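Local coordinates for inosine-uridine preferring nucleoside hydrolase family protein (Bacillus anthracis, PDB 2C40), which belongs to the nucleoside hydrolase family, an alpha/beta fold built on a mixed sheet, and holds a calcium ion and alpha-D-ribofuranose in one pocket, at residues 32-36 and 60-65; 106-110 and 133-138; 128-132 and 180-185; 46-50 and 83-87; 15-19 and 223-228. All coordinates share one frame; numbering follows the deposited sequence.

Interaction 1 of 5, residues 32-36 and 60-65; sequences VSVIP and IEVAAS
Val34 and Val62 meet through one methyl each, Val34 CG2 lying 3.7 Å from Val62 CG1, on the face of the sheet covered by helix 41-55. Val34 keeps CG1 trans to its own nitrogen (chi1 -177°), which places CG2 beside that nitrogen and against the neighbouring strand. Val32, two residues earlier, repeats this rotamer, and its CG2 comes within 3.7 Å of Ile60 CD1. Ile60 reaches across because its CG1 is wedged between backbone nitrogen and carbonyl carbon (chi1 55°), with the chain then extended to CD1. On the other face Ser33 CB sits 4.0 Å from Ala63 CB. The Ser33 hydroxyl serves strand 2-8 instead, bonding to Tyr5 OH and Asn7 OD1. Beneath the side chains the strands run parallel and share a ladder of backbone bonds: Ala63 N to Val32 O (3.0 Å), Val34 N to Ala63 O (2.9 Å) and Ser65 N to Val34 O (2.9 Å). Strands 27-34 and 62-64 are the two ends of a beta-alpha-beta crossover through helix 41-55; strand 62-64 is the outermost on this side of the sheet within the chain. At the end of the ladder, Ser65 OG lies 3.6 Å from Ile35 CG1 while bonding to Ser67 N and probably to Asp130 OD1. The chemistry is thus split: Val34 and Val62 face the crossover helix, whereas the two serine hydroxyls are drawn to partners beyond the pair, so that Ser33 ties the ladder to strand 2-8 and Ser65 probably ties it to the start of helix 129-137.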
# COMPACT_ATOMS: atom_id res chain seq x y z
N VAL A 32 24.41 -8.49 0.37
CA VAL A 32 23.08 -8.19 0.88
C VAL A 32 22.41 -9.53 1.04
O VAL A 32 22.65 -10.41 0.25
CB VAL A 32 22.29 -7.28 -0.09
CG1 VAL A 32 20.94 -6.97 0.46
CG2 VAL A 32 23.04 -5.99 -0.31
N SER A 33 21.65 -9.70 2.11
CA SER A 33 20.79 -10.88 2.27
C SER A 33 19.45 -10.57 2.93
O SER A 33 19.27 -9.57 3.64
CB SER A 33 21.55 -11.97 3.02
OG SER A 33 22.08 -11.47 4.21
N VAL A 34 18.47 -11.41 2.61
CA VAL A 34 17.09 -11.15 3.03
C VAL A 34 16.65 -12.27 3.92
O VAL A 34 16.77 -13.43 3.55
CB VAL A 34 16.12 -11.02 1.83
CG1 VAL A 34 14.68 -10.66 2.30
CG2 VAL A 34 16.64 -10.02 0.82
N ILE A 35 16.10 -11.92 5.08
CA ILE A 35 15.48 -12.92 5.97
C ILE A 35 13.96 -12.70 5.96
O ILE A 35 13.47 -11.57 6.06
CB ILE A 35 16.12 -12.94 7.43
CG1 ILE A 35 15.63 -14.16 8.21
CG2 ILE A 35 15.88 -11.60 8.18
CD1 ILE A 35 16.18 -14.27 9.60
N PRO A 36 13.18 -13.79 5.79
CA PRO A 36 11.73 -13.67 5.70
C PRO A 36 11.00 -13.47 7.06
O PRO A 36 10.15 -14.26 7.45
CB PRO A 36 11.35 -14.98 4.97
CG PRO A 36 12.29 -15.95 5.48
CD PRO A 36 13.62 -15.19 5.56
N ILE A 60 26.63 -6.65 -7.30
CA ILE A 60 26.55 -7.49 -6.09
C ILE A 60 25.41 -8.51 -6.22
O ILE A 60 24.63 -8.45 -7.15
CB ILE A 60 26.35 -6.67 -4.77
CG1 ILE A 60 25.13 -5.75 -4.85
CG2 ILE A 60 27.59 -5.83 -4.46
CD1 ILE A 60 24.78 -5.16 -3.52
N GLU A 61 25.35 -9.44 -5.27
CA GLU A 61 24.29 -10.45 -5.24
C GLU A 61 23.50 -10.38 -3.95
O GLU A 61 23.99 -9.92 -2.93
CB GLU A 61 24.91 -11.82 -5.49
CG GLU A 61 25.75 -11.82 -6.78
CD GLU A 61 26.27 -13.18 -7.19
OE1 GLU A 61 26.18 -14.15 -6.38
OE2 GLU A 61 26.80 -13.25 -8.34
N VAL A 62 22.26 -10.85 -4.02
CA VAL A 62 21.35 -10.90 -2.88
C VAL A 62 21.13 -12.37 -2.52
O VAL A 62 20.68 -13.14 -3.36
CB VAL A 62 20.00 -10.17 -3.18
CG1 VAL A 62 19.13 -10.10 -1.96
CG2 VAL A 62 20.26 -8.76 -3.67
N ALA A 63 21.44 -12.74 -1.27
CA ALA A 63 21.22 -14.08 -0.80
C ALA A 63 19.91 -14.21 -0.04
O ALA A 63 19.51 -13.31 0.71
CB ALA A 63 22.36 -14.51 0.09
N ALA A 64 19.27 -15.35 -0.21
CA ALA A 64 18.07 -15.70 0.50
C ALA A 64 18.38 -16.52 1.75
O ALA A 64 19.07 -17.55 1.65
CB ALA A 64 17.14 -16.52 -0.46
N SER A 65 17.85 -16.08 2.89
CA SER A 65 17.93 -16.85 4.13
C SER A 65 17.07 -18.10 4.09
O SER A 65 16.08 -18.15 3.37
CB SER A 65 17.47 -16.00 5.32
OG SER A 65 17.51 -16.75 6.50

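Interaction 2 of 5, residues 106-110 and 133-138; sequences HHHLI and RALYEA
His106 carries its ring between backbone nitrogen and carbonyl carbon (chi1 64°), and Arg133, bent at chi2 and chi3, folds its guanidinium back over that ring. The two flat groups stack with centres 3.7 Å apart and planes 22° from parallel. Arg133 NH1 is 3.3 Å from His106 NE2, but the angle is too poor for a hydrogen bond; the contact is face on face. Arg133 NH2 spends its polarity on Ser67 OG, which helps fix the guanidinium. His107 CD2 lies over the opposite face of the His106 ring, toward its rim, and Glu137 comes to the edge, OE2 3.2 Å from His106 CE1. Glu137 OE1 takes a hydrogen bond from His107 NE2 at 2.9 Å on its syn lone pair, and lies in the plane of the His107 ring. One carboxylate therefore abuts two adjacent imidazoles, each turned nearly perpendicular to it. Away from these polar groups, Ile110 CG1 packs 3.9 Å from Ala134 CB, and Ile110 CD1 lies 3.7 Å from the methyl CB of Ala138, just past the helix. Segments 106-110 and 133-137 of helices 105-115 and 129-137 cross at -64°, their axes 9.0 Å apart. Leu109, touching Ala134, also leans on Leu122 and Phe124, joining the pair to strand 120-124, which lies between the two helices in the chain.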
# COMPACT_ATOMS: atom_id res chain seq x y z
N HIS A 106 23.18 -17.26 5.71
CA HIS A 106 24.18 -17.47 6.78
C HIS A 106 25.52 -17.96 6.25
O HIS A 106 26.55 -17.54 6.74
CB HIS A 106 23.66 -18.37 7.89
CG HIS A 106 23.35 -19.78 7.46
ND1 HIS A 106 23.95 -20.88 8.04
CD2 HIS A 106 22.49 -20.27 6.55
CE1 HIS A 106 23.47 -21.98 7.49
NE2 HIS A 106 22.58 -21.63 6.58
N HIS A 107 25.47 -18.84 5.24
CA HIS A 107 26.64 -19.29 4.54
C HIS A 107 27.25 -18.22 3.66
O HIS A 107 28.47 -18.05 3.62
CB HIS A 107 26.31 -20.51 3.69
CG HIS A 107 26.16 -21.77 4.47
ND1 HIS A 107 25.77 -22.96 3.90
CD2 HIS A 107 26.33 -22.03 5.79
CE1 HIS A 107 25.76 -23.91 4.81
NE2 HIS A 107 26.08 -23.37 5.97
N HIS A 108 26.40 -17.48 2.97
CA HIS A 108 26.82 -16.33 2.19
C HIS A 108 27.59 -15.32 3.06
O HIS A 108 28.62 -14.78 2.66
CB HIS A 108 25.58 -15.70 1.57
CG HIS A 108 25.85 -14.53 0.70
ND1 HIS A 108 25.41 -13.25 1.01
CD2 HIS A 108 26.51 -14.43 -0.48
CE1 HIS A 108 25.78 -12.42 0.05
NE2 HIS A 108 26.47 -13.11 -0.86
N LEU A 109 27.05 -15.06 4.24
CA LEU A 109 27.66 -14.12 5.16
C LEU A 109 29.08 -14.58 5.54
O LEU A 109 30.04 -13.80 5.48
CB LEU A 109 26.75 -13.98 6.38
CG LEU A 109 27.20 -13.30 7.67
CD1 LEU A 109 27.83 -12.00 7.42
CD2 LEU A 109 25.94 -13.11 8.50
N ILE A 110 29.22 -15.86 5.88
CA ILE A 110 30.52 -16.44 6.25
C ILE A 110 31.53 -16.27 5.13
O ILE A 110 32.65 -15.78 5.35
CB ILE A 110 30.38 -17.97 6.64
CG1 ILE A 110 29.60 -18.13 7.96
CG2 ILE A 110 31.73 -18.68 6.78
CD1 ILE A 110 29.15 -19.56 8.28
N ARG A 133 23.45 -18.10 13.47
CA ARG A 133 23.71 -19.32 12.73
C ARG A 133 25.10 -19.35 12.10
O ARG A 133 25.77 -20.34 12.20
CB ARG A 133 22.61 -19.48 11.70
CG ARG A 133 22.51 -20.84 11.15
CD ARG A 133 21.02 -21.34 11.16
NE ARG A 133 20.27 -20.71 10.11
CZ ARG A 133 19.90 -21.29 8.97
NH1 ARG A 133 20.17 -22.57 8.70
NH2 ARG A 133 19.20 -20.57 8.10
N ALA A 134 25.51 -18.26 11.47
CA ALA A 134 26.86 -18.01 10.96
C ALA A 134 27.91 -18.24 12.04
O ALA A 134 28.89 -18.96 11.84
CB ALA A 134 26.97 -16.54 10.44
N LEU A 135 27.65 -17.67 13.20
CA LEU A 135 28.55 -17.78 14.35
C LEU A 135 28.63 -19.18 14.92
O LEU A 135 29.70 -19.68 15.27
CB LEU A 135 28.08 -16.82 15.43
CG LEU A 135 28.26 -15.34 15.05
CD1 LEU A 135 27.38 -14.51 15.95
CD2 LEU A 135 29.75 -14.92 15.19
N TYR A 136 27.49 -19.85 14.96
CA TYR A 136 27.46 -21.22 15.46
C TYR A 136 28.34 -22.14 14.58
O TYR A 136 29.13 -22.91 15.09
CB TYR A 136 26.03 -21.72 15.60
CG TYR A 136 26.03 -23.16 15.97
CD1 TYR A 136 25.67 -24.14 15.02
CD2 TYR A 136 26.47 -23.57 17.23
CE1 TYR A 136 25.70 -25.49 15.34
CE2 TYR A 136 26.49 -24.95 17.56
CZ TYR A 136 26.11 -25.89 16.60
OH TYR A 136 26.14 -27.27 16.85
N GLU A 137 28.24 -22.00 13.27
CA GLU A 137 28.98 -22.85 12.35
C GLU A 137 30.43 -22.44 12.13
O GLU A 137 31.31 -23.29 11.97
CB GLU A 137 28.28 -22.87 11.01
CG GLU A 137 26.92 -23.49 11.13
CD GLU A 137 26.15 -23.52 9.84
OE1 GLU A 137 26.79 -23.59 8.77
OE2 GLU A 137 24.89 -23.53 9.92
N ALA A 138 30.68 -21.14 12.13
CA ALA A 138 32.01 -20.60 11.85
C ALA A 138 32.33 -19.43 12.78
O ALA A 138 32.33 -18.28 12.36
CB ALA A 138 32.10 -20.16 10.40

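Interaction 3 of 5, residues 128-132 and 180-185; sequences LTDLA and AVARVW
Ala132 and Ala180 meet methyl to methyl in a largely apolar, mostly buried contact between two helices, the start of helix 129-137 resting on helix 178-186. Ala132 CB and Ala180 CB are 3.6 Å apart, and with such short side chains the backbones come close together. Ala180 CB also faces the first turn of the other helix, 3.7 Å from Thr129 CA. Next to the alanines stands a cluster of branched side chains centred on Val184. Its CG1 is trans to the backbone nitrogen (chi1 170°), and CG2, on the nitrogen side, fits between two leucines. Leu131 CD2 lies 3.8 Å, and Leu128 CD1 3.9 Å, from Val184 CG2, both leucines crossing the valine at about a right angle. This is the layered build of an alpha/beta fold, in which helices pack on a largely parallel central sheet: Leu128 and Val184 both rest on Leu148 of strand 145-151, and Leu128 and Val181 both touch Trp150 of that strand. Leu128 occupies the N-cap position of helix 129-137, and its carbonyl oxygen accepts the bond from Ala132 N within the first turn. Leu128 CD1 also touches Val181 CG2 at 4.1 Å and comes obliquely to the ring of Trp185, whose CZ3 is 4.4 Å away. At one side of the contact, the bent chain of Arg183 runs past Ala132, with Arg183 CD 3.8 Å from Ala132 O. The side chain of Leu128 lies about 11 Å from both the calcium ion and the ribofuranose.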
# COMPACT_ATOMS: atom_id res chain seq x y z
N LEU A 128 18.22 -11.49 14.25
CA LEU A 128 19.63 -11.83 14.20
C LEU A 128 19.94 -13.25 13.78
O LEU A 128 21.08 -13.64 13.80
CB LEU A 128 20.28 -11.56 15.55
CG LEU A 128 20.56 -10.09 15.86
CD1 LEU A 128 20.93 -9.99 17.33
CD2 LEU A 128 21.68 -9.55 14.97
N THR A 129 18.95 -14.03 13.35
CA THR A 129 19.17 -15.48 13.24
C THR A 129 20.14 -15.93 12.15
O THR A 129 20.88 -16.90 12.37
CB THR A 129 17.88 -16.35 13.38
OG1 THR A 129 17.80 -17.42 12.41
CG2 THR A 129 16.65 -15.57 13.48
N ASP A 130 20.25 -15.19 11.03
CA ASP A 130 21.30 -15.53 10.03
C ASP A 130 22.72 -15.36 10.62
O ASP A 130 23.66 -16.12 10.27
CB ASP A 130 21.20 -14.70 8.73
CG ASP A 130 20.01 -15.09 7.84
OD1 ASP A 130 19.58 -16.26 7.82
OD2 ASP A 130 19.52 -14.18 7.12
N LEU A 131 22.90 -14.36 11.48
CA LEU A 131 24.18 -14.18 12.17
C LEU A 131 24.45 -15.20 13.30
O LEU A 131 25.56 -15.67 13.47
CB LEU A 131 24.31 -12.74 12.69
CG LEU A 131 25.56 -12.36 13.51
CD1 LEU A 131 26.85 -12.50 12.72
CD2 LEU A 131 25.44 -10.95 14.05
N ALA A 132 23.46 -15.47 14.13
CA ALA A 132 23.59 -16.49 15.18
C ALA A 132 24.09 -17.77 14.57
O ALA A 132 25.01 -18.43 15.07
CB ALA A 132 22.21 -16.71 15.84
N ALA A 180 18.71 -16.29 19.06
CA ALA A 180 19.70 -15.72 18.21
C ALA A 180 20.35 -14.51 18.85
O ALA A 180 21.54 -14.26 18.64
CB ALA A 180 19.08 -15.31 16.91
N VAL A 181 19.56 -13.72 19.59
CA VAL A 181 20.05 -12.50 20.22
C VAL A 181 21.04 -12.91 21.29
O VAL A 181 22.16 -12.35 21.37
CB VAL A 181 18.93 -11.63 20.83
CG1 VAL A 181 19.53 -10.37 21.42
CG2 VAL A 181 17.90 -11.24 19.79
N ALA A 182 20.65 -13.91 22.09
CA ALA A 182 21.52 -14.48 23.11
C ALA A 182 22.87 -14.94 22.56
O ALA A 182 23.91 -14.58 23.10
CB ALA A 182 20.81 -15.60 23.82
N ARG A 183 22.85 -15.73 21.49
CA ARG A 183 24.07 -16.17 20.77
C ARG A 183 24.98 -15.02 20.29
O ARG A 183 26.22 -15.06 20.40
CB ARG A 183 23.65 -16.85 19.52
CG ARG A 183 23.66 -18.26 19.58
CD ARG A 183 24.91 -18.82 18.88
NE ARG A 183 25.16 -20.12 19.49
CZ ARG A 183 24.31 -21.14 19.44
NH1 ARG A 183 23.18 -21.04 18.75
NH2 ARG A 183 24.61 -22.27 20.06
N VAL A 184 24.34 -14.02 19.68
CA VAL A 184 25.10 -12.84 19.21
C VAL A 184 25.67 -12.14 20.44
O VAL A 184 26.87 -11.79 20.49
CB VAL A 184 24.24 -11.91 18.37
CG1 VAL A 184 24.96 -10.60 18.11
CG2 VAL A 184 23.82 -12.59 17.06
N TRP A 185 24.85 -12.01 21.47
CA TRP A 185 25.29 -11.38 22.70
C TRP A 185 26.48 -12.11 23.34
O TRP A 185 27.31 -11.45 23.97
CB TRP A 185 24.17 -11.28 23.72
CG TRP A 185 23.55 -9.92 23.97
CD1 TRP A 185 23.41 -9.30 25.19
CD2 TRP A 185 22.96 -9.03 23.02
NE1 TRP A 185 22.78 -8.12 25.05
CE2 TRP A 185 22.48 -7.92 23.73
CE3 TRP A 185 22.79 -9.06 21.62
CZ2 TRP A 185 21.84 -6.86 23.11
CZ3 TRP A 185 22.20 -8.00 21.01
CH2 TRP A 185 21.72 -6.91 21.76

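Interaction 4 of 5, residues 46-50 and 83-87; sequences SASRK and YVDAL
Lys50 reaches across from helix 41-55 to Asp85 with its chain stretched out at full length. The chain leaves CB with CG trans to the carbonyl carbon (chi1 -59°) and stays extended to the amine. Lys50 CD is the first atom to come near, 3.6 Å from Asp85 OD1, and Lys50 CE follows at 3.1 Å from that same OD1. Lys50 NZ then forms a salt bridge to Asp85 OD1 at 2.9 Å, meeting the oxygen from above the carboxylate plane, 48° out of it. Lys50 NZ also donates to the backbone oxygen Asp85 O at 3.1 Å and bonds to Asn91 OD1. Asp85 OD1 is further pressed by Ser46 CB, 3.1 Å away, while the Ser46 hydroxyl turns back to Glu42 O in its own helix. Below the charges, small groups join crossover helix 41-55 to helix 80-85, which carries Val84 and Asp85: Ala47 CB lies 4.2 Å from Asp85 CB and 4.4 Å from Val84 CG1. Beyond this contact, Ala86 and Leu87 pack on Ala229 of the second subunit. A single ammonium thus holds both the side chain and the main chain of Asp85, and Asn91, bonded to Lys50 NZ and to Asp85 O, braces the bridge; the neighbouring carboxylate probably favours the charged lysine.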
# COMPACT_ATOMS: atom_id res chain seq x y z
N SER A 46 13.03 -9.96 -4.77
CA SER A 46 12.89 -9.23 -6.05
C SER A 46 13.11 -7.75 -5.84
O SER A 46 13.86 -7.15 -6.58
CB SER A 46 11.52 -9.34 -6.71
OG SER A 46 11.03 -10.63 -6.69
N ALA A 47 12.42 -7.17 -4.85
CA ALA A 47 12.52 -5.72 -4.61
C ALA A 47 13.97 -5.26 -4.36
O ALA A 47 14.40 -4.22 -4.93
CB ALA A 47 11.59 -5.28 -3.43
N SER A 48 14.70 -6.02 -3.55
CA SER A 48 16.17 -5.77 -3.32
C SER A 48 16.99 -5.82 -4.61
O SER A 48 17.80 -4.94 -4.86
CB SER A 48 16.78 -6.80 -2.36
OG SER A 48 16.04 -6.85 -1.17
N ARG A 49 16.76 -6.85 -5.42
CA ARG A 49 17.46 -6.96 -6.69
C ARG A 49 17.17 -5.82 -7.65
O ARG A 49 18.08 -5.32 -8.29
CB ARG A 49 17.18 -8.32 -7.33
CG ARG A 49 17.81 -9.49 -6.52
CD ARG A 49 17.14 -10.81 -6.84
NE ARG A 49 17.43 -11.19 -8.21
CZ ARG A 49 16.70 -12.03 -8.95
NH1 ARG A 49 15.58 -12.56 -8.50
NH2 ARG A 49 17.12 -12.34 -10.19
N LYS A 50 15.90 -5.43 -7.74
CA LYS A 50 15.48 -4.31 -8.62
C LYS A 50 16.00 -2.96 -8.09
O LYS A 50 16.26 -2.03 -8.85
CB LYS A 50 13.95 -4.26 -8.72
CG LYS A 50 13.28 -5.52 -9.28
CD LYS A 50 11.79 -5.34 -9.45
CE LYS A 50 11.12 -6.66 -9.70
NZ LYS A 50 9.66 -6.48 -9.77
N TYR A 83 4.13 -4.73 -2.36
CA TYR A 83 3.79 -3.44 -2.87
C TYR A 83 5.00 -2.74 -3.39
O TYR A 83 4.96 -2.23 -4.50
CB TYR A 83 3.03 -2.60 -1.83
CG TYR A 83 1.97 -3.41 -1.08
CD1 TYR A 83 1.76 -3.23 0.29
CD2 TYR A 83 1.24 -4.42 -1.72
CE1 TYR A 83 0.81 -4.00 0.98
CE2 TYR A 83 0.30 -5.20 -1.04
CZ TYR A 83 0.10 -4.98 0.30
OH TYR A 83 -0.84 -5.73 0.97
N VAL A 84 6.10 -2.73 -2.63
CA VAL A 84 7.30 -2.06 -3.11
C VAL A 84 7.80 -2.70 -4.42
O VAL A 84 8.13 -1.98 -5.37
CB VAL A 84 8.42 -2.02 -2.05
CG1 VAL A 84 9.68 -1.40 -2.64
CG2 VAL A 84 7.95 -1.25 -0.83
N ASP A 85 7.79 -4.03 -4.47
CA ASP A 85 8.20 -4.84 -5.67
C ASP A 85 7.36 -4.55 -6.90
O ASP A 85 7.84 -4.65 -8.07
CB ASP A 85 8.05 -6.32 -5.33
CG ASP A 85 8.58 -7.22 -6.39
OD1 ASP A 85 9.67 -6.88 -6.92
OD2 ASP A 85 7.90 -8.22 -6.69
N ALA A 86 6.10 -4.20 -6.67
CA ALA A 86 5.19 -3.86 -7.76
C ALA A 86 5.24 -2.41 -8.20
O ALA A 86 4.55 -2.07 -9.12
CB ALA A 86 3.77 -4.26 -7.44
N LEU A 87 6.08 -1.57 -7.61
CA LEU A 87 6.15 -0.15 -7.99
C LEU A 87 6.81 0.04 -9.41
O LEU A 87 7.85 -0.58 -9.72
CB LEU A 87 6.89 0.66 -6.92
CG LEU A 87 6.27 0.93 -5.55
CD1 LEU A 87 7.26 1.69 -4.73
CD2 LEU A 87 4.95 1.68 -5.63

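Interaction 5 of 5, residues 15-19 and 223-228; sequences LVSLF and FLGQCY
Phe19 and Phe223 form the aromatic part of the contact, a T-shaped pair with centroids 5.2 Å apart and planes at 67°. The edge of Phe223 points at the face of Phe19, CD1 standing over the centre of that ring, while Phe223 CE1 lies 3.9 Å from Phe19 CB. Phe55 meets both rings, extending the pair into an aromatic trio. The aliphatic part turns on Val16. Val16 CG1, trans to the backbone nitrogen (chi1 164°), is pressed against Leu224 CD2 at 3.4 Å, tighter than usual for two carbons. Val16 CG2 points to the next turn of the partner helix, 3.6 Å from Cys227 CB. Segments 15-19 and 223-228 of helices 12-21 and 219-229 run antiparallel at 170°, their axes 10.8 Å apart, so the gap is bridged by side chains. The contact lies on the same helix, 12-21, as Asp13 and Asp14 of the ribofuranose pocket, Asp14 being a calcium ligand too. Of polar character there is little: Tyr228 OH lies 3.8 Å from Val16 CG1 and is buried without a hydrogen-bonding partner in the model. Val248 of helix 246-255 touches both Val16 and Tyr228, whose side chain is about 9 Å from the ribofuranose.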
# COMPACT_ATOMS: atom_id res chain seq x y z
N LEU A 15 13.93 -1.76 2.87
CA LEU A 15 14.12 -1.56 1.44
C LEU A 15 14.54 -0.13 1.12
O LEU A 15 15.35 0.12 0.20
CB LEU A 15 12.84 -1.90 0.69
CG LEU A 15 12.52 -3.25 0.05
CD1 LEU A 15 13.38 -4.49 0.38
CD2 LEU A 15 11.00 -3.55 0.20
N VAL A 16 13.98 0.80 1.85
CA VAL A 16 14.42 2.19 1.75
C VAL A 16 15.89 2.32 2.20
O VAL A 16 16.65 3.13 1.65
CB VAL A 16 13.49 3.11 2.55
CG1 VAL A 16 14.15 4.44 2.76
CG2 VAL A 16 12.14 3.25 1.82
N SER A 17 16.27 1.52 3.19
CA SER A 17 17.62 1.55 3.73
C SER A 17 18.59 1.05 2.67
O SER A 17 19.62 1.65 2.46
CB SER A 17 17.75 0.66 4.98
OG SER A 17 17.12 1.18 6.15
N LEU A 18 18.25 -0.05 2.01
CA LEU A 18 19.04 -0.54 0.90
C LEU A 18 19.28 0.55 -0.14
O LEU A 18 20.42 0.83 -0.53
CB LEU A 18 18.38 -1.75 0.26
CG LEU A 18 19.10 -2.33 -0.95
CD1 LEU A 18 20.43 -2.88 -0.57
CD2 LEU A 18 18.24 -3.39 -1.60
N PHE A 19 18.20 1.18 -0.58
CA PHE A 19 18.30 2.26 -1.56
C PHE A 19 19.21 3.38 -1.09
O PHE A 19 20.04 3.86 -1.85
CB PHE A 19 16.91 2.75 -1.98
CG PHE A 19 16.90 4.09 -2.57
CD1 PHE A 19 17.33 4.29 -3.86
CD2 PHE A 19 16.45 5.20 -1.82
CE1 PHE A 19 17.31 5.58 -4.42
CE2 PHE A 19 16.43 6.46 -2.38
CZ PHE A 19 16.87 6.65 -3.68
N PHE A 223 10.64 8.09 -5.25
CA PHE A 223 10.71 6.69 -4.80
C PHE A 223 10.53 6.52 -3.28
O PHE A 223 9.74 5.67 -2.84
CB PHE A 223 12.01 6.02 -5.22
CG PHE A 223 12.15 4.58 -4.72
CD1 PHE A 223 13.07 4.25 -3.74
CD2 PHE A 223 11.36 3.56 -5.26
CE1 PHE A 223 13.21 2.94 -3.30
CE2 PHE A 223 11.49 2.24 -4.81
CZ PHE A 223 12.41 1.94 -3.84
N LEU A 224 11.26 7.33 -2.50
CA LEU A 224 11.06 7.39 -1.04
C LEU A 224 9.61 7.64 -0.68
O LEU A 224 9.08 6.97 0.18
CB LEU A 224 11.86 8.54 -0.39
CG LEU A 224 13.23 8.34 0.16
CD1 LEU A 224 13.79 9.75 0.55
CD2 LEU A 224 13.18 7.38 1.38
N GLY A 225 8.99 8.64 -1.29
CA GLY A 225 7.58 8.91 -1.05
C GLY A 225 6.61 7.78 -1.38
O GLY A 225 5.65 7.56 -0.65
N GLN A 226 6.82 7.09 -2.48
CA GLN A 226 6.00 5.92 -2.84
C GLN A 226 6.14 4.84 -1.77
O GLN A 226 5.14 4.32 -1.27
CB GLN A 226 6.41 5.38 -4.20
CG GLN A 226 5.91 6.33 -5.29
CD GLN A 226 6.42 5.99 -6.66
OE1 GLN A 226 6.24 4.89 -7.14
NE2 GLN A 226 7.01 6.97 -7.33
N CYS A 227 7.37 4.56 -1.38
CA CYS A 227 7.61 3.62 -0.32
C CYS A 227 6.81 3.97 0.97
O CYS A 227 6.12 3.12 1.50
CB CYS A 227 9.08 3.51 -0.06
SG CYS A 227 9.91 2.54 -1.37
N TYR A 228 6.82 5.24 1.40
CA TYR A 228 6.15 5.62 2.65
C TYR A 228 4.63 5.81 2.58
O TYR A 228 3.97 5.87 3.60
CB TYR A 228 6.87 6.81 3.28
CG TYR A 228 8.17 6.33 3.92
CD1 TYR A 228 9.42 6.76 3.45
CD2 TYR A 228 8.14 5.37 4.94
CE1 TYR A 228 10.57 6.31 4.02
CE2 TYR A 228 9.26 4.88 5.48
CZ TYR A 228 10.50 5.34 5.02
OH TYR A 228 11.64 4.85 5.62

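The contacts fall into two clusters, interaction 3 lying on the opposite side of the chain's centre from interactions 4 and 5. Interactions 2 and 3 share helix 129-137, with centres 10 Å apart; interactions 4 and 5, also 10 Å apart, meet where Leu15 and Leu18 touch Val84 and Ser48, and both reach the second subunit. The clusters do not touch, their nearest atoms being about 11 to 13 Å apart. Interaction 1 touches all four others: Ala63 packs on His108, Ile35 on Asp130 and Thr129, Val34 and Val62 lie against Ser48, and Val32 meets Leu18. It is also near the site, the side chain of Ile35 being about 8 Å from the calcium ion and touching Asp9, a calcium ligand.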